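Local coordinates for protein beta-n-acetylhexosaminidase (Streptococcus pneumoniae, PDB 2YL5) that probably removes terminal beta-linked N-acetylhexosamine residues from glycans, as a glycoside hydrolase of family 20 built on a TIM barrel, at residues 30-35 against 360-365; 58-63 against 160-165; 136-141 against 182-187; 274-279 against 306-311. All coordinates share one frame; numbering follows the deposited sequence. Where two conformers were deposited one is given.

Contact 1 of 4, residues 30-35 against 360-365. With EDO (1,2-ethanediol), chain J.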
loop_
_atom_site.group_PDB
_atom_site.type_symbol
_atom_site.label_atom_id
_atom_site.label_comp_id
_atom_site.label_asym_id
_atom_site.label_seq_id
_atom_site.Cartn_x
_atom_site.Cartn_y
_atom_site.Cartn_z
ATOM N N ILE A 30 11.410 -1.115 8.985
ATOM C CA ILE A 30 10.266 -0.223 8.779
ATOM C C ILE A 30 9.082 -0.693 9.630
ATOM O O ILE A 30 8.390 0.122 10.244
ATOM C CB ILE A 30 9.868 -0.121 7.277
ATOM C CG1 ILE A 30 10.975 0.576 6.478
ATOM C CG2 ILE A 30 8.545 0.634 7.108
ATOM C CD1 ILE A 30 10.916 0.335 4.975
ATOM N N VAL A 31 8.874 -2.009 9.671
ATOM C CA VAL A 31 7.813 -2.628 10.471
ATOM C C VAL A 31 7.979 -2.361 11.975
ATOM O O VAL A 31 7.008 -2.013 12.657
ATOM C CB VAL A 31 7.703 -4.159 10.191
ATOM C CG1 VAL A 31 6.882 -4.864 11.265
ATOM C CG2 VAL A 31 7.102 -4.411 8.815
ATOM N N ASP A 32 9.209 -2.525 12.460
ATOM C CA ASP A 32 9.553 -2.330 13.868
ATOM C C ASP A 32 9.435 -0.867 14.291
ATOM O O ASP A 32 9.073 -0.571 15.432
ATOM C CB ASP A 32 10.971 -2.840 14.140
ATOM C CG ASP A 32 11.343 -2.774 15.606
ATOM O OD1 ASP A 32 10.425 -2.762 16.453
ATOM O OD2 ASP A 32 12.554 -2.739 15.913
ATOM N N LYS A 33 9.744 0.039 13.365
ATOM C CA LYS A 33 9.648 1.478 13.612
ATOM C C LYS A 33 8.178 1.890 13.598
ATOM O O LYS A 33 7.771 2.791 14.331
ATOM C CB LYS A 33 10.447 2.274 12.573
ATOM C CG LYS A 33 10.585 3.771 12.870
ATOM C CD LYS A 33 11.426 4.038 14.115
ATOM C CE LYS A 33 11.548 5.528 14.393
ATOM N NZ LYS A 33 12.346 5.799 15.619
ATOM N N ALA A 34 7.392 1.212 12.763
ATOM C CA ALA A 34 5.945 1.410 12.704
ATOM C C ALA A 34 5.265 0.937 13.989
ATOM O O ALA A 34 4.335 1.581 14.477
ATOM C CB ALA A 34 5.357 0.701 11.492
ATOM N N SER A 35 5.740 -0.184 14.528
ATOM C CA SER A 35 5.238 -0.725 15.793
ATOM C C SER A 35 5.562 0.200 16.965
ATOM O O SER A 35 4.739 0.385 17.865
ATOM C CB SER A 35 5.817 -2.121 16.042
ATOM O OG SER A 35 5.356 -2.657 17.270
ATOM N N ASN A 360 4.207 2.753 22.551
ATOM C CA ASN A 360 5.263 1.809 22.194
ATOM C C ASN A 360 5.232 0.572 23.092
ATOM O O ASN A 360 5.600 0.639 24.267
ATOM C CB ASN A 360 6.631 2.502 22.262
ATOM C CG ASN A 360 7.768 1.633 21.740
ATOM O OD1 ASN A 360 7.553 0.561 21.170
ATOM N ND2 ASN A 360 8.994 2.103 21.935
ATOM N N TYR A 361 4.798 -0.554 22.527
ATOM C CA TYR A 361 4.645 -1.802 23.283
ATOM C C TYR A 361 5.770 -2.814 23.055
ATOM O O TYR A 361 5.617 -4.002 23.355
ATOM C CB TYR A 361 3.280 -2.439 22.992
ATOM C CG TYR A 361 2.137 -1.744 23.689
ATOM C CD1 TYR A 361 1.763 -2.105 24.981
ATOM C CD2 TYR A 361 1.438 -0.714 23.063
ATOM C CE1 TYR A 361 0.718 -1.464 25.629
ATOM C CE2 TYR A 361 0.392 -0.065 23.703
ATOM C CZ TYR A 361 0.037 -0.443 24.985
ATOM O OH TYR A 361 -0.997 0.203 25.617
ATOM N N ASN A 362 6.900 -2.339 22.537
ATOM C CA ASN A 362 8.054 -3.201 22.277
ATOM C C ASN A 362 8.800 -3.620 23.542
ATOM O O ASN A 362 9.213 -4.775 23.666
ATOM C CB ASN A 362 9.007 -2.547 21.274
ATOM C CG ASN A 362 8.515 -2.664 19.843
ATOM O OD1 ASN A 362 8.411 -3.762 19.296
ATOM N ND2 ASN A 362 8.216 -1.526 19.227
ATOM N N ALA A 363 8.962 -2.682 24.474
ATOM C CA ALA A 363 9.584 -2.963 25.772
ATOM C C ALA A 363 8.728 -3.900 26.628
ATOM O O ALA A 363 9.262 -4.715 27.388
ATOM C CB ALA A 363 9.872 -1.666 26.517
ATOM N N LEU A 364 7.407 -3.772 26.501
ATOM C CA LEU A 364 6.464 -4.631 27.215
ATOM C C LEU A 364 6.484 -6.066 26.691
ATOM O O LEU A 364 6.309 -7.014 27.461
ATOM C CB LEU A 364 5.045 -4.065 27.132
ATOM C CG LEU A 364 3.949 -4.997 27.652
ATOM C CD1 LEU A 364 4.378 -5.637 28.961
ATOM C CD2 LEU A 364 2.631 -4.257 27.816
ATOM N N ARG A 365 6.696 -6.215 25.384
ATOM C CA ARG A 365 6.766 -7.536 24.749
ATOM C C ARG A 365 8.065 -8.267 25.081
ATOM O O ARG A 365 8.077 -9.495 25.203
ATOM C CB ARG A 365 6.598 -7.424 23.232
ATOM C CG ARG A 365 5.151 -7.346 22.769
ATOM C CD ARG A 365 5.040 -7.480 21.256
ATOM N NE ARG A 365 5.489 -6.276 20.559
ATOM C CZ ARG A 365 4.693 -5.279 20.183
ATOM N NH1 ARG A 365 3.389 -5.327 20.430
ATOM N NH2 ARG A 365 5.201 -4.228 19.555
HETATM C C1 EDO J . 12.515 0.333 21.843
HETATM O O1 EDO J . 11.546 0.379 22.897
HETATM C C2 EDO J . 11.896 0.873 20.558
HETATM O O2 EDO J . 11.425 -0.218 19.759
HETATM O O HOH W 1 3.396 -0.524 20.030
#

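Contact 2 of 4, residues 58-63 against 160-165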
loop_
_atom_site.group_PDB
_atom_site.type_symbol
_atom_site.label_atom_id
_atom_site.label_comp_id
_atom_site.label_asym_id
_atom_site.label_seq_id
_atom_site.Cartn_x
_atom_site.Cartn_y
_atom_site.Cartn_z
ATOM N N MET A 58 5.178 -20.191 -9.888
ATOM C CA MET A 58 4.681 -19.112 -10.739
ATOM C C MET A 58 4.007 -19.631 -12.011
ATOM O O MET A 58 3.873 -18.898 -12.994
ATOM C CB MET A 58 5.811 -18.134 -11.087
ATOM C CG MET A 58 6.307 -17.296 -9.912
ATOM S SD MET A 58 5.065 -16.178 -9.228
ATOM C CE MET A 58 4.978 -14.918 -10.494
ATOM N N THR A 59 3.583 -20.894 -11.982
ATOM C CA THR A 59 2.859 -21.508 -13.095
ATOM C C THR A 59 1.540 -20.773 -13.332
ATOM O O THR A 59 0.748 -20.586 -12.404
ATOM C CB THR A 59 2.583 -23.010 -12.838
ATOM O OG1 THR A 59 3.804 -23.673 -12.487
ATOM C CG2 THR A 59 1.994 -23.674 -14.076
ATOM N N ILE A 60 1.319 -20.352 -14.575
ATOM C CA ILE A 60 0.127 -19.585 -14.940
ATOM C C ILE A 60 -0.684 -20.293 -16.026
ATOM O O ILE A 60 -0.131 -20.754 -17.025
ATOM C CB ILE A 60 0.492 -18.135 -15.392
ATOM C CG1 ILE A 60 1.171 -17.348 -14.256
ATOM C CG2 ILE A 60 -0.734 -17.386 -15.928
ATOM C CD1 ILE A 60 0.349 -17.202 -12.970
ATOM N N THR A 61 -1.995 -20.371 -15.812
ATOM C CA THR A 61 -2.917 -20.963 -16.775
ATOM C C THR A 61 -3.882 -19.909 -17.307
ATOM O O THR A 61 -4.747 -19.414 -16.578
ATOM C CB THR A 61 -3.712 -22.125 -16.153
ATOM O OG1 THR A 61 -2.816 -22.975 -15.433
ATOM C CG2 THR A 61 -4.432 -22.935 -17.229
ATOM N N ALA A 62 -3.714 -19.570 -18.583
ATOM C CA ALA A 62 -4.559 -18.595 -19.267
ATOM C C ALA A 62 -4.495 -18.810 -20.775
ATOM O O ALA A 62 -3.506 -19.339 -21.289
ATOM C CB ALA A 62 -4.131 -17.174 -18.915
ATOM N N ASN A 63 -5.555 -18.399 -21.471
ATOM C CA ASN A 63 -5.631 -18.460 -22.938
ATOM C C ASN A 63 -5.588 -19.880 -23.516
ATOM O O ASN A 63 -5.182 -20.083 -24.664
ATOM C CB ASN A 63 -4.550 -17.571 -23.575
ATOM C CG ASN A 63 -4.638 -16.126 -23.119
ATOM O OD1 ASN A 63 -5.675 -15.480 -23.269
ATOM N ND2 ASN A 63 -3.547 -15.613 -22.564
ATOM N N LYS A 160 -4.877 -11.278 -15.208
ATOM C CA LYS A 160 -5.912 -11.718 -14.270
ATOM C C LYS A 160 -5.483 -12.992 -13.545
ATOM O O LYS A 160 -5.626 -13.097 -12.326
ATOM C CB LYS A 160 -7.244 -11.945 -14.989
ATOM C CG LYS A 160 -7.996 -10.673 -15.343
ATOM C CD LYS A 160 -9.210 -10.986 -16.202
ATOM C CE LYS A 160 -9.845 -9.718 -16.745
ATOM N NZ LYS A 160 -11.003 -10.021 -17.630
ATOM N N ALA A 161 -4.945 -13.947 -14.302
ATOM C CA ALA A 161 -4.443 -15.202 -13.744
ATOM C C ALA A 161 -3.212 -14.984 -12.863
ATOM O O ALA A 161 -3.043 -15.668 -11.850
ATOM C CB ALA A 161 -4.139 -16.195 -14.856
ATOM N N LEU A 162 -2.365 -14.032 -13.252
ATOM C CA LEU A 162 -1.167 -13.686 -12.486
ATOM C C LEU A 162 -1.522 -13.029 -11.154
ATOM O O LEU A 162 -0.972 -13.397 -10.114
ATOM C CB LEU A 162 -0.237 -12.779 -13.305
ATOM C CG LEU A 162 1.109 -12.361 -12.699
ATOM C CD1 LEU A 162 2.052 -13.550 -12.537
ATOM C CD2 LEU A 162 1.759 -11.277 -13.544
ATOM N N ILE A 163 -2.441 -12.065 -11.194
ATOM C CA ILE A 163 -2.921 -11.384 -9.988
ATOM C C ILE A 163 -3.669 -12.358 -9.072
ATOM O O ILE A 163 -3.553 -12.280 -7.848
ATOM C CB ILE A 163 -3.795 -10.147 -10.334
ATOM C CG1 ILE A 163 -2.932 -9.055 -10.974
ATOM C CG2 ILE A 163 -4.495 -9.592 -9.088
ATOM C CD1 ILE A 163 -3.719 -7.976 -11.680
ATOM N N GLY A 164 -4.415 -13.281 -9.680
ATOM C CA GLY A 164 -5.108 -14.342 -8.948
ATOM C C GLY A 164 -4.173 -15.201 -8.114
ATOM O O GLY A 164 -4.481 -15.521 -6.965
ATOM N N LYS A 165 -3.032 -15.564 -8.696
ATOM C CA LYS A 165 -2.008 -16.351 -8.003
ATOM C C LYS A 165 -1.343 -15.599 -6.852
ATOM O O LYS A 165 -1.003 -16.204 -5.833
ATOM C CB LYS A 165 -0.953 -16.869 -8.989
ATOM C CG LYS A 165 -0.934 -18.389 -9.166
ATOM C CD LYS A 165 -2.244 -18.941 -9.717
ATOM C CE LYS A 165 -2.258 -20.462 -9.668
ATOM N NZ LYS A 165 -3.583 -21.024 -10.054
HETATM O O HOH W 2 -1.702 -21.666 -12.832
#

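Contact 3 of 4, residues 136-141 against 182-187. With EDO (1,2-ethanediol), chain L.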
loop_
_atom_site.group_PDB
_atom_site.type_symbol
_atom_site.label_atom_id
_atom_site.label_comp_id
_atom_site.label_asym_id
_atom_site.label_seq_id
_atom_site.Cartn_x
_atom_site.Cartn_y
_atom_site.Cartn_z
ATOM N N PRO A 136 1.099 -6.375 -25.644
ATOM C CA PRO A 136 0.221 -6.270 -24.479
ATOM C C PRO A 136 -0.059 -4.820 -24.076
ATOM O O PRO A 136 -0.982 -4.564 -23.302
ATOM C CB PRO A 136 1.016 -6.978 -23.382
ATOM C CG PRO A 136 2.435 -6.778 -23.763
ATOM C CD PRO A 136 2.469 -6.774 -25.263
ATOM N N GLN A 137 0.728 -3.891 -24.613
ATOM C CA GLN A 137 0.679 -2.487 -24.211
ATOM C C GLN A 137 -0.473 -1.719 -24.850
ATOM O O GLN A 137 -0.862 -1.992 -25.989
ATOM C CB GLN A 137 2.000 -1.781 -24.541
ATOM C CG GLN A 137 3.258 -2.486 -24.040
ATOM C CD GLN A 137 3.888 -3.399 -25.081
ATOM O OE1 GLN A 137 3.297 -3.679 -26.127
ATOM N NE2 GLN A 137 5.098 -3.866 -24.797
ATOM N N ALA A 138 -1.007 -0.756 -24.100
ATOM C CA ALA A 138 -1.990 0.189 -24.617
ATOM C C ALA A 138 -1.320 1.142 -25.602
ATOM O O ALA A 138 -0.130 1.441 -25.477
ATOM C CB ALA A 138 -2.633 0.964 -23.476
ATOM N N HIS A 139 -2.087 1.612 -26.580
ATOM C CA HIS A 139 -1.542 2.418 -27.668
ATOM C C HIS A 139 -2.445 3.611 -27.987
ATOM O O HIS A 139 -3.555 3.443 -28.499
ATOM C CB HIS A 139 -1.316 1.528 -28.901
ATOM C CG HIS A 139 -0.694 2.232 -30.068
ATOM N ND1 HIS A 139 -0.788 1.750 -31.355
ATOM C CD2 HIS A 139 0.023 3.380 -30.146
ATOM C CE1 HIS A 139 -0.152 2.566 -32.176
ATOM N NE2 HIS A 139 0.348 3.563 -31.467
ATOM N N PHE A 140 -1.960 4.812 -27.671
ATOM C CA PHE A 140 -2.699 6.051 -27.936
ATOM C C PHE A 140 -1.886 7.048 -28.775
ATOM O O PHE A 140 -1.804 6.895 -29.994
ATOM C CB PHE A 140 -3.210 6.676 -26.631
ATOM C CG PHE A 140 -4.276 5.863 -25.946
ATOM C CD1 PHE A 140 -5.548 5.748 -26.502
ATOM C CD2 PHE A 140 -4.011 5.218 -24.743
ATOM C CE1 PHE A 140 -6.537 4.997 -25.873
ATOM C CE2 PHE A 140 -4.995 4.467 -24.105
ATOM C CZ PHE A 140 -6.260 4.357 -24.672
ATOM N N ASP A 141 -1.299 8.061 -28.132
ATOM C CA ASP A 141 -0.401 9.004 -28.818
ATOM C C ASP A 141 0.886 8.297 -29.227
ATOM O O ASP A 141 1.544 8.683 -30.195
ATOM C CB ASP A 141 -0.063 10.205 -27.926
ATOM C CG ASP A 141 -1.278 11.058 -27.591
ATOM O OD1 ASP A 141 -2.285 11.006 -28.330
ATOM O OD2 ASP A 141 -1.219 11.792 -26.583
ATOM N N ASP A 182 -4.664 2.933 -10.586
ATOM C CA ASP A 182 -4.474 4.378 -10.418
ATOM C C ASP A 182 -4.213 5.174 -11.701
ATOM O O ASP A 182 -4.286 6.400 -11.682
ATOM C CB ASP A 182 -3.399 4.680 -9.357
ATOM C CG ASP A 182 -2.065 4.007 -9.648
ATOM O OD1 ASP A 182 -2.054 2.869 -10.163
ATOM O OD2 ASP A 182 -1.020 4.617 -9.339
ATOM N N GLU A 183 -3.915 4.491 -12.804
ATOM C CA GLU A 183 -3.657 5.173 -14.078
ATOM C C GLU A 183 -4.050 4.354 -15.301
ATOM O O GLU A 183 -4.266 3.142 -15.211
ATOM C CB GLU A 183 -2.181 5.571 -14.192
ATOM C CG GLU A 183 -1.891 7.046 -13.945
ATOM C CD GLU A 183 -1.560 7.369 -12.496
ATOM O OE1 GLU A 183 -1.493 6.442 -11.662
ATOM O OE2 GLU A 183 -1.367 8.563 -12.190
ATOM N N TYR A 184 -4.148 5.034 -16.443
ATOM C CA TYR A 184 -4.253 4.358 -17.730
ATOM C C TYR A 184 -3.452 5.063 -18.825
ATOM O O TYR A 184 -3.951 5.968 -19.496
ATOM C CB TYR A 184 -5.710 4.160 -18.162
ATOM C CG TYR A 184 -5.846 3.063 -19.189
ATOM C CD1 TYR A 184 -5.993 1.734 -18.795
ATOM C CD2 TYR A 184 -5.792 3.344 -20.555
ATOM C CE1 TYR A 184 -6.098 0.715 -19.732
ATOM C CE2 TYR A 184 -5.898 2.329 -21.500
ATOM C CZ TYR A 184 -6.052 1.019 -21.082
ATOM O OH TYR A 184 -6.157 0.016 -22.017
ATOM N N ALA A 185 -2.205 4.624 -18.992
ATOM C CA ALA A 185 -1.302 5.100 -20.048
ATOM C C ALA A 185 -1.092 6.614 -20.062
ATOM O O ALA A 185 -1.230 7.260 -21.104
ATOM C CB ALA A 185 -1.758 4.587 -21.426
ATOM N N ASN A 186 -0.749 7.171 -18.902
ATOM C CA ASN A 186 -0.421 8.593 -18.788
ATOM C C ASN A 186 0.830 8.978 -19.580
ATOM O O ASN A 186 0.989 10.134 -19.977
ATOM C CB ASN A 186 -0.273 9.009 -17.320
ATOM C CG ASN A 186 -1.598 9.397 -16.674
ATOM O OD1 ASN A 186 -1.619 9.943 -15.571
ATOM N ND2 ASN A 186 -2.705 9.124 -17.357
ATOM N N ASP A 187 1.706 8.001 -19.806
ATOM C CA ASP A 187 2.909 8.194 -20.615
ATOM C C ASP A 187 2.588 8.285 -22.108
ATOM O O ASP A 187 3.370 8.838 -22.883
ATOM C CB ASP A 187 3.925 7.070 -20.357
ATOM C CG ASP A 187 3.436 5.705 -20.831
ATOM O OD1 ASP A 187 2.229 5.406 -20.692
ATOM O OD2 ASP A 187 4.269 4.924 -21.337
HETATM C C1 EDO L . 0.386 4.910 -16.427
HETATM O O1 EDO L . 0.633 3.982 -15.364
HETATM C C2 EDO L . 1.503 5.942 -16.471
HETATM O O2 EDO L . 1.991 6.052 -17.812
#

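Contact 4 of 4, residues 274-279 against 306-311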
loop_
_atom_site.group_PDB
_atom_site.type_symbol
_atom_site.label_atom_id
_atom_site.label_comp_id
_atom_site.label_asym_id
_atom_site.label_seq_id
_atom_site.Cartn_x
_atom_site.Cartn_y
_atom_site.Cartn_z
ATOM N N ASN A 274 -7.423 7.495 4.003
ATOM C CA ASN A 274 -6.914 8.830 3.689
ATOM C C ASN A 274 -5.426 8.829 3.336
ATOM O O ASN A 274 -4.563 8.918 4.212
ATOM C CB ASN A 274 -7.208 9.798 4.843
ATOM C CG ASN A 274 -6.856 11.244 4.513
ATOM O OD1 ASN A 274 -6.721 11.622 3.347
ATOM N ND2 ASN A 274 -6.713 12.060 5.549
ATOM N N THR A 275 -5.144 8.729 2.041
ATOM C CA THR A 275 -3.774 8.697 1.539
ATOM C C THR A 275 -3.399 10.062 0.956
ATOM O O THR A 275 -2.836 10.153 -0.138
ATOM C CB THR A 275 -3.593 7.573 0.490
ATOM O OG1 THR A 275 -4.241 6.379 0.948
ATOM C CG2 THR A 275 -2.118 7.280 0.253
ATOM N N ASN A 276 -3.705 11.118 1.706
ATOM C CA ASN A 276 -3.500 12.495 1.260
ATOM C C ASN A 276 -2.135 12.718 0.611
ATOM O O ASN A 276 -1.099 12.375 1.186
ATOM C CB ASN A 276 -3.705 13.471 2.424
ATOM C CG ASN A 276 -4.119 14.860 1.963
ATOM O OD1 ASN A 276 -3.506 15.444 1.068
ATOM N ND2 ASN A 276 -5.164 15.397 2.582
ATOM N N GLY A 277 -2.156 13.287 -0.593
ATOM C CA GLY A 277 -0.941 13.584 -1.353
ATOM C C GLY A 277 -0.037 14.608 -0.692
ATOM O O GLY A 277 1.107 14.799 -1.115
ATOM N N ASP A 278 -0.555 15.267 0.344
ATOM C CA ASP A 278 0.217 16.213 1.149
ATOM C C ASP A 278 1.354 15.529 1.909
ATOM O O ASP A 278 2.406 16.131 2.130
ATOM C CB ASP A 278 -0.695 16.947 2.142
ATOM C CG ASP A 278 -1.606 17.967 1.471
ATOM O OD1 ASP A 278 -1.459 18.219 0.256
ATOM O OD2 ASP A 278 -2.479 18.523 2.173
ATOM N N TRP A 279 1.138 14.272 2.298
ATOM C CA TRP A 279 2.108 13.521 3.102
ATOM C C TRP A 279 3.108 12.714 2.265
ATOM O O TRP A 279 3.884 11.921 2.808
ATOM C CB TRP A 279 1.386 12.600 4.095
ATOM C CG TRP A 279 0.397 13.302 4.990
ATOM C CD1 TRP A 279 0.581 14.483 5.653
ATOM C CD2 TRP A 279 -0.919 12.850 5.336
ATOM N NE1 TRP A 279 -0.542 14.801 6.377
ATOM C CE2 TRP A 279 -1.478 13.816 6.202
ATOM C CE3 TRP A 279 -1.683 11.725 4.994
ATOM C CZ2 TRP A 279 -2.767 13.693 6.734
ATOM C CZ3 TRP A 279 -2.966 11.603 5.523
ATOM C CH2 TRP A 279 -3.493 12.583 6.384
ATOM N N PHE A 306 -5.415 14.839 10.240
ATOM C CA PHE A 306 -5.426 13.382 10.071
ATOM C C PHE A 306 -6.602 12.892 9.224
ATOM O O PHE A 306 -6.442 12.005 8.383
ATOM C CB PHE A 306 -5.439 12.700 11.446
ATOM C CG PHE A 306 -5.292 11.200 11.395
ATOM C CD1 PHE A 306 -4.033 10.611 11.322
ATOM C CD2 PHE A 306 -6.414 10.376 11.441
ATOM C CE1 PHE A 306 -3.894 9.224 11.282
ATOM C CE2 PHE A 306 -6.286 8.990 11.400
ATOM C CZ PHE A 306 -5.023 8.412 11.322
ATOM N N ASN A 307 -7.776 13.482 9.447
ATOM C CA ASN A 307 -8.998 13.074 8.756
ATOM C C ASN A 307 -9.297 13.844 7.466
ATOM O O ASN A 307 -10.294 13.565 6.793
ATOM C CB ASN A 307 -10.199 13.152 9.709
ATOM C CG ASN A 307 -10.151 12.099 10.805
ATOM O OD1 ASN A 307 -10.614 12.334 11.922
ATOM N ND2 ASN A 307 -9.594 10.933 10.493
ATOM N N GLN A 308 -8.437 14.801 7.122
ATOM C CA GLN A 308 -8.653 15.632 5.938
ATOM C C GLN A 308 -8.333 14.898 4.638
ATOM O O GLN A 308 -7.184 14.526 4.384
ATOM C CB GLN A 308 -7.856 16.940 6.022
ATOM C CG GLN A 308 -8.086 17.876 4.837
ATOM C CD GLN A 308 -7.586 19.287 5.082
ATOM O OE1 GLN A 308 -8.084 19.992 5.959
ATOM N NE2 GLN A 308 -6.606 19.711 4.293
ATOM N N LEU A 309 -9.366 14.695 3.825
ATOM C CA LEU A 309 -9.200 14.154 2.483
ATOM C C LEU A 309 -8.731 15.263 1.547
ATOM O O LEU A 309 -9.068 16.432 1.746
ATOM C CB LEU A 309 -10.512 13.543 1.980
ATOM C CG LEU A 309 -10.993 12.257 2.661
ATOM C CD1 LEU A 309 -12.499 12.106 2.527
ATOM C CD2 LEU A 309 -10.275 11.028 2.110
ATOM N N ALA A 310 -7.945 14.893 0.539
ATOM C CA ALA A 310 -7.434 15.852 -0.439
ATOM C C ALA A 310 -8.575 16.553 -1.171
ATOM O O ALA A 310 -9.614 15.944 -1.438
ATOM C CB ALA A 310 -6.515 15.163 -1.426
ATOM N N SER A 311 -8.367 17.835 -1.477
ATOM C CA SER A 311 -9.364 18.709 -2.119
ATOM C C SER A 311 -10.545 19.086 -1.209
ATOM O O SER A 311 -11.554 19.615 -1.680
ATOM C CB SER A 311 -9.859 18.133 -3.458
ATOM O OG SER A 311 -10.865 17.151 -3.269
HETATM O O HOH W 3 -6.879 12.223 0.724
HETATM O O HOH W 4 -5.198 18.214 2.116
#

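Contact 1 of 4, residues 30-35 against 360-365
Asn-360 passes the C-terminal half of helix 24-37, its OD1 4.3 Å from Ser-35 O, but most of its amide serves its own segment. OD1 accepts from Asn-362 N and, in the carbonyl plane, from Asn-362 ND2 at 2.9 Å. Asparagine suits this place because its short amide folds back onto the backbone two residues on. Tyr-361, at the N-cap position, joins through its backbone: a water bridges Tyr-361 N (2.9 Å) and Ser-35 O, while the ring turns away toward helix 402-416. Asn-362 then faces the first helix, with ND2 3.6 Å from Ser-35 OG; the neighbouring Asp-32, in one of its two conformers, forms a salt bridge with Lys-107. From the next turn Arg-365 doubles back, its chain bent at chi3 (-74°), and lays one face of its guanidinium over Tyr-361 O. The edge of that group points at Ser-35, where NH2 lies 2.8 Å from OG, and NH2 also gives a weak bond to Asn-362 OD1. Serine is small enough to let these long polar groups approach. This is an Asx turn leading into a short helix, docked on an outer helix of the TIM barrel.

Contact 2 of 4, residues 58-63 against 160-165
Ile-60 lies against Ala-161 and Leu-162 where a beta-hairpin, strand 60-62 paired with 65-67, is laid on helix 153-170, an outer helix of the TIM barrel. The short segments run roughly antiparallel, at 143°, with axes 8.0 Å apart, a spacing that the small Ala-161 allows. Here packing is close. The branched Ile-60 spreads two arms over the helix: CG2, anti to the backbone N, meets Ala-161 CB at 3.8 Å, while CD1 settles 3.9 Å from Leu-162 CA. Ala-161 CB also nestles 3.7 Å from Thr-61 O, with Ala-62 CB beside it. Deeper in, the flexible Met-58 chain, bent at chi2 and chi3, brings its CE obliquely across Leu-162 CD1 at 3.8 Å; helix 69-83 covers Met-58 as well. The opposite character appears at the rim, where Thr-59, Thr-61 and Lys-165 replace the aliphatic groups. Lys-165 suits such a border: its CG lies 4.2 Å from Ile-60 CD1 while the amine goes on into water. There a single water donates to Thr-59 O at 2.7 Å, bonds to Thr-61 OG1, and receives a weak bond from Lys-165 NZ.

Contact 3 of 4, residues 136-141 against 182-187
Phe-140 and Tyr-184 meet rim to rim, CE2 of one 3.5 Å from CE2 of the other, with each atom near the plane of the opposite ring. Their side chains cross at about a right angle, and neither lays a face on its partner, which distinguishes the pair from a stack or a T-shaped contact. Tyr-184 gets there by swinging CG roughly anti to its backbone N (chi1 -159°), which carries the ring across toward Ala-138. Its CE2 and OH pass obliquely by Ala-138 CB, the hydroxyl at 3.9 Å; OH itself is bonded to Leu-150 N, which fixes the end of the ring. Two alanines, with small side chains, lie beside the rings. Ala-185 CB lies at the edge of the Phe-140 ring, 4.1 Å from CD2, and 4.3 Å from Ala-138 CB. The backbone of Ala-185 has left-handed helical angles (56°/51°), uncommon for a residue with a side chain, and turns the chain away from the strand at this point. Behind it, an ethanediol, probably from the crystallisation liquor, accepts from Asp-187 N at 2.8 Å and touches Glu-183 CB. Phe-140 is further backed edge-to-face by Tyr-196. Asp-182 and Glu-183, following strand 176-180, match the adjacent Asp-Glu pair characteristic of family 20 active sites, so the contact probably borders the catalytic centre of the TIM barrel.

Contact 4 of 4, residues 274-279 against 306-311
Asn-274 reaches from its CB straight at segment 306-311. CG, anti to the backbone N (chi1 -173°), comes 3.3 Å from Gln-308 O. At the tip the amide divides its work. OD1 lies against Leu-309 CA, with Leu-309 CD2 beyond, and receives a water that in turn accepts from Ala-310 N. ND2 spends its hydrogens on two backbone carbonyls, Phe-306 O and Gln-308 O, each at 2.8 Å; the first lies in the amide plane, the second is tilted from it. Asparagine suits the place, its short amide supplying two N-H donors to the carbonyls of an irregular chain. The fold here is a TIM barrel: segment 274-279 leaves strand 272-274, and segment 306-311 connects helix 294-303 to strand 321-329. Asn-276, in an Asx turn with Asp-278 N, sends its ND2 to the same Gln-308 O at 2.8 Å, N-H...O angle 151°, from the opposite face of that peptide. The carbonyl is therefore gripped from both sides. A second water joins Asn-276 ND2, Asp-278 OD2 and Gln-308 NE2; Gln-308 OE1 accepts from Tyr-314 N. Trp-279 lies beside this group: Asn-276 CB rests over its ring toward the rim, NE1 bonds Asn-300 O, and CH2 lies 3.6 Å from Phe-306 O.

In the fold
Contact 1 joins segments 325 residues apart and encloses the other three along the chain. Contacts 2 and 3 alternate in sequence and have centres 22 Å apart; contact 4 follows both. The segment 182-187 of contact 3 begins with the Asp-Glu pair that probably belongs to the active site, while contact 4, with its nearest atoms about 10 Å away, joins the loop after strand 272-274 to the one before strand 321-329; the side chain of Trp-279 there is about 4 Å from a bound magnesium ion. Contacts 1 and 2 concern the outside of the barrel, their centres 37 Å apart. Contact 1 lies on the opposite side of the chain's centre from contact 3, centre to centre 41 Å.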